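Local coordinates for protein 3-oxosteroid 1-dehydrogenase (Sterolibacterium denitrificans, PDB 7P18) that probably catalyses the FAD-dependent 1,2-dehydrogenation of 3-oxosteroids to 3-oxo-Delta1-steroids, passing the electrons to an acceptor, at residues A[352-364]-A[453-465]. Numbering follows the deposited sequence.
Sequences KGQRFINEASPYL and DREFDKGGNVFDR. With ANB (androsta-1,4-diene-3,17-dione), chain D.
Phe456 lays one ring face on the backbone of 352-364, with Ile357 N over its centre and Phe356 C 3.4 Å from Phe456 CZ; Arg355 O and the Arg355 guanidinium lie at its edge. The guanidinium, nearly perpendicular to the ring (83°), receives Phe456 CD2 over one face and spends its edges on two carboxylates. The Phe463 ring has Ala360 O at its edge, and Phe463 CE2 meets Pro362 CG (3.8 Å). End-on, but from above the Asp453 carboxylate plane, Arg355 NH1 bonds Asp453 OD1 and Arg355 NH2 bonds Asp453 OD2 at 2.8 Å; side-on, Arg355 NE and NH2 hold Glu359 through its syn lone pairs. A bend at chi3 (63°) turns the guanidinium between the acids, and the four bonds to two carboxylates hold its rotation. Asp453 OD1 also accepts from the backbone N of Glu455 and Phe456, an Asx turn and Asx motif, and OD2 takes Lys458 N from the face opposite Arg355 NH2. Five N-H groups thus grip this buried carboxylate, tying the loop after helix 434-450 to that leading into helix 363-377. Asn358 ND2 gives a nearly straight bond (166°) to Asp464 OD2, 2.9 Å away; Asp464 OD2 takes Gly459 N on its anti lone pair. The aliphatic chain of Lys458 crosses Asn358 and Glu359 at about a right angle, Lys458 CG lying 3.8 Å from Ala360 CB, while NZ bonds Cys477 O. Asn461 OD1 caps helix 462-466 by accepting from Asp464 N and, weakly, Phe463 N. Pro362, N-cap of helix 363-377, precedes Tyr363 of the androstadienedione pocket.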
loop_
_atom_site.group_PDB
_atom_site.type_symbol
_atom_site.label_atom_id
_atom_site.label_comp_id
_atom_site.label_asym_id
_atom_site.label_seq_id
_atom_site.Cartn_x
_atom_site.Cartn_y
_atom_site.Cartn_z
ATOM N N LYS A 352 -23.142 -0.504 -18.624
ATOM C CA LYS A 352 -23.510 -0.140 -20.018
ATOM C C LYS A 352 -22.480 -0.687 -21.014
ATOM O O LYS A 352 -22.606 -0.368 -22.208
ATOM C CB LYS A 352 -23.639 1.378 -20.106
ATOM C CG LYS A 352 -24.797 1.929 -19.287
ATOM C CD LYS A 352 -24.819 3.448 -19.216
ATOM C CE LYS A 352 -26.151 3.988 -18.744
ATOM N NZ LYS A 352 -26.183 5.466 -18.830
ATOM N N GLY A 353 -21.486 -1.443 -20.537
ATOM C CA GLY A 353 -20.375 -1.990 -21.350
ATOM C C GLY A 353 -19.428 -0.927 -21.910
ATOM O O GLY A 353 -18.692 -1.218 -22.873
ATOM N N GLN A 354 -19.398 0.260 -21.326
ATOM C CA GLN A 354 -18.545 1.369 -21.828
ATOM C C GLN A 354 -17.290 1.466 -20.956
ATOM O O GLN A 354 -17.401 1.283 -19.704
ATOM C CB GLN A 354 -19.262 2.719 -21.779
ATOM C CG GLN A 354 -20.646 2.767 -22.425
ATOM C CD GLN A 354 -21.403 3.942 -21.829
ATOM O OE1 GLN A 354 -21.393 4.201 -20.615
ATOM N NE2 GLN A 354 -22.080 4.689 -22.676
ATOM N N ARG A 355 -16.161 1.825 -21.565
ATOM C CA ARG A 355 -14.928 2.191 -20.820
ATOM C C ARG A 355 -15.100 3.571 -20.192
ATOM O O ARG A 355 -15.807 4.414 -20.783
ATOM C CB ARG A 355 -13.697 2.138 -21.734
ATOM C CG ARG A 355 -13.337 0.729 -22.176
ATOM C CD ARG A 355 -12.182 0.750 -23.172
ATOM N NE ARG A 355 -10.956 1.276 -22.584
ATOM C CZ ARG A 355 -10.210 2.265 -23.077
ATOM N NH1 ARG A 355 -10.539 2.877 -24.202
ATOM N NH2 ARG A 355 -9.122 2.657 -22.422
ATOM N N PHE A 356 -14.438 3.840 -19.055
ATOM C CA PHE A 356 -14.557 5.160 -18.361
ATOM C C PHE A 356 -13.218 5.619 -17.785
ATOM O O PHE A 356 -13.153 6.795 -17.278
ATOM C CB PHE A 356 -15.609 5.121 -17.256
ATOM C CG PHE A 356 -15.413 4.079 -16.197
ATOM C CD1 PHE A 356 -14.670 4.349 -15.078
ATOM C CD2 PHE A 356 -15.954 2.808 -16.335
ATOM C CE1 PHE A 356 -14.468 3.376 -14.118
ATOM C CE2 PHE A 356 -15.737 1.826 -15.392
ATOM C CZ PHE A 356 -14.984 2.113 -14.272
ATOM N N ILE A 357 -12.200 4.753 -17.846
ATOM C CA ILE A 357 -10.878 4.995 -17.215
ATOM C C ILE A 357 -9.785 4.325 -18.042
ATOM O O ILE A 357 -9.951 3.163 -18.447
ATOM C CB ILE A 357 -10.866 4.522 -15.750
ATOM C CG1 ILE A 357 -9.577 4.896 -15.015
ATOM C CG2 ILE A 357 -11.167 3.021 -15.589
ATOM C CD1 ILE A 357 -9.314 6.378 -14.878
ATOM N N ASN A 358 -8.646 5.021 -18.159
ATOM C CA ASN A 358 -7.350 4.405 -18.526
ATOM C C ASN A 358 -7.140 3.175 -17.652
ATOM O O ASN A 358 -6.958 3.332 -16.427
ATOM C CB ASN A 358 -6.198 5.412 -18.454
ATOM C CG ASN A 358 -4.838 4.799 -18.749
ATOM O OD1 ASN A 358 -4.728 3.632 -19.107
ATOM N ND2 ASN A 358 -3.790 5.600 -18.609
ATOM N N GLU A 359 -7.118 1.964 -18.224
ATOM C CA GLU A 359 -6.957 0.740 -17.403
ATOM C C GLU A 359 -5.603 0.735 -16.687
ATOM O O GLU A 359 -5.510 0.120 -15.643
ATOM C CB GLU A 359 -7.055 -0.550 -18.214
ATOM C CG GLU A 359 -8.460 -0.851 -18.717
ATOM C CD GLU A 359 -8.961 -0.080 -19.913
ATOM O OE1 GLU A 359 -8.146 0.653 -20.558
ATOM O OE2 GLU A 359 -10.167 -0.177 -20.178
ATOM N N ALA A 360 -4.580 1.381 -17.260
ATOM C CA ALA A 360 -3.252 1.538 -16.654
ATOM C C ALA A 360 -3.212 2.704 -15.649
ATOM O O ALA A 360 -2.137 2.960 -15.145
ATOM C CB ALA A 360 -2.214 1.749 -17.741
ATOM N N SER A 361 -4.307 3.424 -15.401
ATOM C CA SER A 361 -4.319 4.523 -14.389
ATOM C C SER A 361 -3.636 4.019 -13.111
ATOM O O SER A 361 -3.862 2.898 -12.670
ATOM C CB SER A 361 -5.711 5.015 -14.109
ATOM O OG SER A 361 -5.732 5.870 -12.962
ATOM N N PRO A 362 -2.857 4.865 -12.404
ATOM C CA PRO A 362 -2.523 4.569 -11.016
ATOM C C PRO A 362 -3.801 4.180 -10.255
ATOM O O PRO A 362 -4.864 4.732 -10.559
ATOM C CB PRO A 362 -1.940 5.887 -10.477
ATOM C CG PRO A 362 -1.375 6.544 -11.740
ATOM C CD PRO A 362 -2.369 6.189 -12.838
ATOM N N TYR A 363 -3.657 3.267 -9.283
ATOM C CA TYR A 363 -4.813 2.655 -8.564
ATOM C C TYR A 363 -5.627 3.718 -7.819
ATOM O O TYR A 363 -6.876 3.563 -7.767
ATOM C CB TYR A 363 -4.386 1.520 -7.645
ATOM C CG TYR A 363 -2.998 1.626 -7.066
ATOM C CD1 TYR A 363 -1.902 1.292 -7.844
ATOM C CD2 TYR A 363 -2.777 1.997 -5.764
ATOM C CE1 TYR A 363 -0.614 1.347 -7.335
ATOM C CE2 TYR A 363 -1.481 2.071 -5.244
ATOM C CZ TYR A 363 -0.396 1.772 -6.040
ATOM O OH TYR A 363 0.908 1.860 -5.585
ATOM N N LEU A 364 -5.012 4.748 -7.232
ATOM C CA LEU A 364 -5.801 5.787 -6.515
ATOM C C LEU A 364 -6.801 6.447 -7.451
ATOM O O LEU A 364 -8.018 6.512 -7.131
ATOM C CB LEU A 364 -4.859 6.829 -5.903
ATOM C CG LEU A 364 -5.544 7.966 -5.164
ATOM C CD1 LEU A 364 -6.199 7.499 -3.887
ATOM C CD2 LEU A 364 -4.550 9.076 -4.830
ATOM N N ASP A 453 -4.949 4.544 -27.893
ATOM C CA ASP A 453 -6.261 4.524 -27.215
ATOM C C ASP A 453 -6.811 5.940 -27.328
ATOM O O ASP A 453 -6.344 6.834 -26.579
ATOM C CB ASP A 453 -6.084 4.013 -25.786
ATOM C CG ASP A 453 -7.277 4.290 -24.889
ATOM O OD1 ASP A 453 -8.358 4.671 -25.413
ATOM O OD2 ASP A 453 -7.110 4.159 -23.652
ATOM N N ARG A 454 -7.755 6.139 -28.239
ATOM C CA ARG A 454 -8.245 7.491 -28.602
ATOM C C ARG A 454 -9.110 8.076 -27.485
ATOM O O ARG A 454 -9.326 9.277 -27.529
ATOM C CB ARG A 454 -9.054 7.450 -29.898
ATOM C CG ARG A 454 -8.249 7.018 -31.113
ATOM C CD ARG A 454 -7.160 8.009 -31.515
ATOM N NE ARG A 454 -6.361 7.498 -32.630
ATOM C CZ ARG A 454 -5.237 8.033 -33.094
ATOM N NH1 ARG A 454 -4.722 9.120 -32.542
ATOM N NH2 ARG A 454 -4.598 7.448 -34.095
ATOM N N GLU A 455 -9.584 7.277 -26.519
ATOM C CA GLU A 455 -10.469 7.773 -25.434
ATOM C C GLU A 455 -9.684 8.054 -24.154
ATOM O O GLU A 455 -9.874 9.118 -23.574
ATOM C CB GLU A 455 -11.618 6.788 -25.220
ATOM C CG GLU A 455 -12.617 6.848 -26.369
ATOM C CD GLU A 455 -13.635 5.734 -26.332
ATOM O OE1 GLU A 455 -14.538 5.802 -25.487
ATOM O OE2 GLU A 455 -13.490 4.774 -27.115
ATOM N N PHE A 456 -8.853 7.138 -23.681
ATOM C CA PHE A 456 -8.153 7.320 -22.375
ATOM C C PHE A 456 -6.619 7.205 -22.475
ATOM O O PHE A 456 -5.979 7.229 -21.400
ATOM C CB PHE A 456 -8.756 6.353 -21.364
ATOM C CG PHE A 456 -10.240 6.556 -21.182
ATOM C CD1 PHE A 456 -10.716 7.705 -20.570
ATOM C CD2 PHE A 456 -11.151 5.647 -21.699
ATOM C CE1 PHE A 456 -12.080 7.920 -20.445
ATOM C CE2 PHE A 456 -12.515 5.852 -21.574
ATOM C CZ PHE A 456 -12.976 6.979 -20.920
ATOM N N ASP A 457 -6.050 7.083 -23.673
ATOM C CA ASP A 457 -4.589 7.114 -23.917
ATOM C C ASP A 457 -3.843 6.080 -23.065
ATOM O O ASP A 457 -2.681 6.355 -22.663
ATOM C CB ASP A 457 -4.041 8.537 -23.720
ATOM C CG ASP A 457 -2.673 8.737 -24.369
ATOM O OD1 ASP A 457 -2.427 8.120 -25.442
ATOM O OD2 ASP A 457 -1.854 9.469 -23.786
ATOM N N LYS A 458 -4.394 4.863 -22.868
ATOM C CA LYS A 458 -3.630 3.783 -22.189
ATOM C C LYS A 458 -2.287 3.585 -22.914
ATOM O O LYS A 458 -2.288 3.555 -24.166
ATOM C CB LYS A 458 -4.372 2.458 -22.147
ATOM C CG LYS A 458 -3.707 1.430 -21.262
ATOM C CD LYS A 458 -4.347 0.054 -21.364
ATOM C CE LYS A 458 -3.717 -0.896 -20.393
ATOM N NZ LYS A 458 -4.042 -2.308 -20.666
ATOM N N GLY A 459 -1.180 3.532 -22.153
ATOM C CA GLY A 459 0.178 3.309 -22.693
ATOM C C GLY A 459 0.800 4.587 -23.241
ATOM O O GLY A 459 1.892 4.487 -23.858
ATOM N N GLY A 460 0.194 5.752 -23.008
ATOM C CA GLY A 460 0.665 7.043 -23.555
ATOM C C GLY A 460 1.818 7.673 -22.778
ATOM O O GLY A 460 2.243 8.792 -23.134
ATOM N N ASN A 461 2.325 7.044 -21.733
ATOM C CA ASN A 461 3.456 7.581 -20.949
ATOM C C ASN A 461 4.244 6.424 -20.356
ATOM O O ASN A 461 3.725 5.310 -20.373
ATOM C CB ASN A 461 2.945 8.542 -19.875
ATOM C CG ASN A 461 2.154 7.818 -18.818
ATOM O OD1 ASN A 461 2.719 7.100 -17.984
ATOM N ND2 ASN A 461 0.851 7.960 -18.880
ATOM N N VAL A 462 5.438 6.693 -19.801
ATOM C CA VAL A 462 6.386 5.637 -19.336
ATOM C C VAL A 462 5.852 4.927 -18.095
ATOM O O VAL A 462 6.223 3.782 -17.895
ATOM C CB VAL A 462 7.808 6.177 -19.115
ATOM C CG1 VAL A 462 8.378 6.649 -20.438
ATOM C CG2 VAL A 462 7.865 7.255 -18.042
ATOM N N PHE A 463 5.004 5.563 -17.283
ATOM C CA PHE A 463 4.425 4.858 -16.115
ATOM C C PHE A 463 3.538 3.721 -16.629
ATOM O O PHE A 463 3.738 2.552 -16.234
ATOM C CB PHE A 463 3.662 5.787 -15.161
ATOM C CG PHE A 463 2.846 4.986 -14.197
ATOM C CD1 PHE A 463 3.434 4.287 -13.158
ATOM C CD2 PHE A 463 1.499 4.799 -14.433
ATOM C CE1 PHE A 463 2.674 3.484 -12.323
ATOM C CE2 PHE A 463 0.749 3.983 -13.605
ATOM C CZ PHE A 463 1.331 3.347 -12.546
ATOM N N ASP A 464 2.574 4.035 -17.482
ATOM C CA ASP A 464 1.651 3.022 -18.064
ATOM C C ASP A 464 2.464 1.864 -18.659
ATOM O O ASP A 464 2.193 0.687 -18.357
ATOM C CB ASP A 464 0.780 3.598 -19.172
ATOM C CG ASP A 464 -0.312 4.558 -18.755
ATOM O OD1 ASP A 464 -0.189 5.138 -17.681
ATOM O OD2 ASP A 464 -1.190 4.794 -19.585
ATOM N N ARG A 465 3.501 2.186 -19.431
ATOM C CA ARG A 465 4.262 1.170 -20.209
ATOM C C ARG A 465 5.162 0.337 -19.301
ATOM O O ARG A 465 5.522 -0.756 -19.709
ATOM C CB ARG A 465 5.078 1.858 -21.301
ATOM C CG ARG A 465 4.212 2.541 -22.343
ATOM C CD ARG A 465 4.960 2.954 -23.572
ATOM N NE ARG A 465 5.959 3.988 -23.390
ATOM C CZ ARG A 465 5.767 5.298 -23.582
ATOM N NH1 ARG A 465 4.576 5.785 -23.882
ATOM N NH2 ARG A 465 6.784 6.132 -23.437
HETATM C C1 ANB D . 1.778 -1.140 -4.326
HETATM C C10 ANB D . 2.912 -1.617 -5.184
HETATM C C11 ANB D . 2.019 -4.072 -5.080
HETATM C C12 ANB D . 2.345 -5.573 -5.092
HETATM C C13 ANB D . 3.411 -5.884 -6.126
HETATM C C14 ANB D . 4.663 -5.077 -5.758
HETATM C C15 ANB D . 5.770 -5.703 -6.617
HETATM C C16 ANB D . 5.415 -7.200 -6.641
HETATM C C17 ANB D . 3.985 -7.294 -6.149
HETATM C C18 ANB D . 2.919 -5.646 -7.574
HETATM C C19 ANB D . 2.496 -1.362 -6.659
HETATM C C2 ANB D . 1.692 0.089 -3.814
HETATM C C3 ANB D . 2.854 0.977 -3.804
HETATM C C4 ANB D . 4.104 0.334 -4.186
HETATM C C5 ANB D . 4.157 -0.812 -4.881
HETATM C C6 ANB D . 5.453 -1.297 -5.468
HETATM C C7 ANB D . 5.669 -2.796 -5.317
HETATM C C8 ANB D . 4.446 -3.567 -5.795
HETATM C C9 ANB D . 3.234 -3.141 -4.934
HETATM O O1 ANB D . 2.783 2.164 -3.461
HETATM O O2 ANB D . 3.413 -8.318 -5.856
HETATM O O HOH W 1 -13.010 2.587 -25.815
#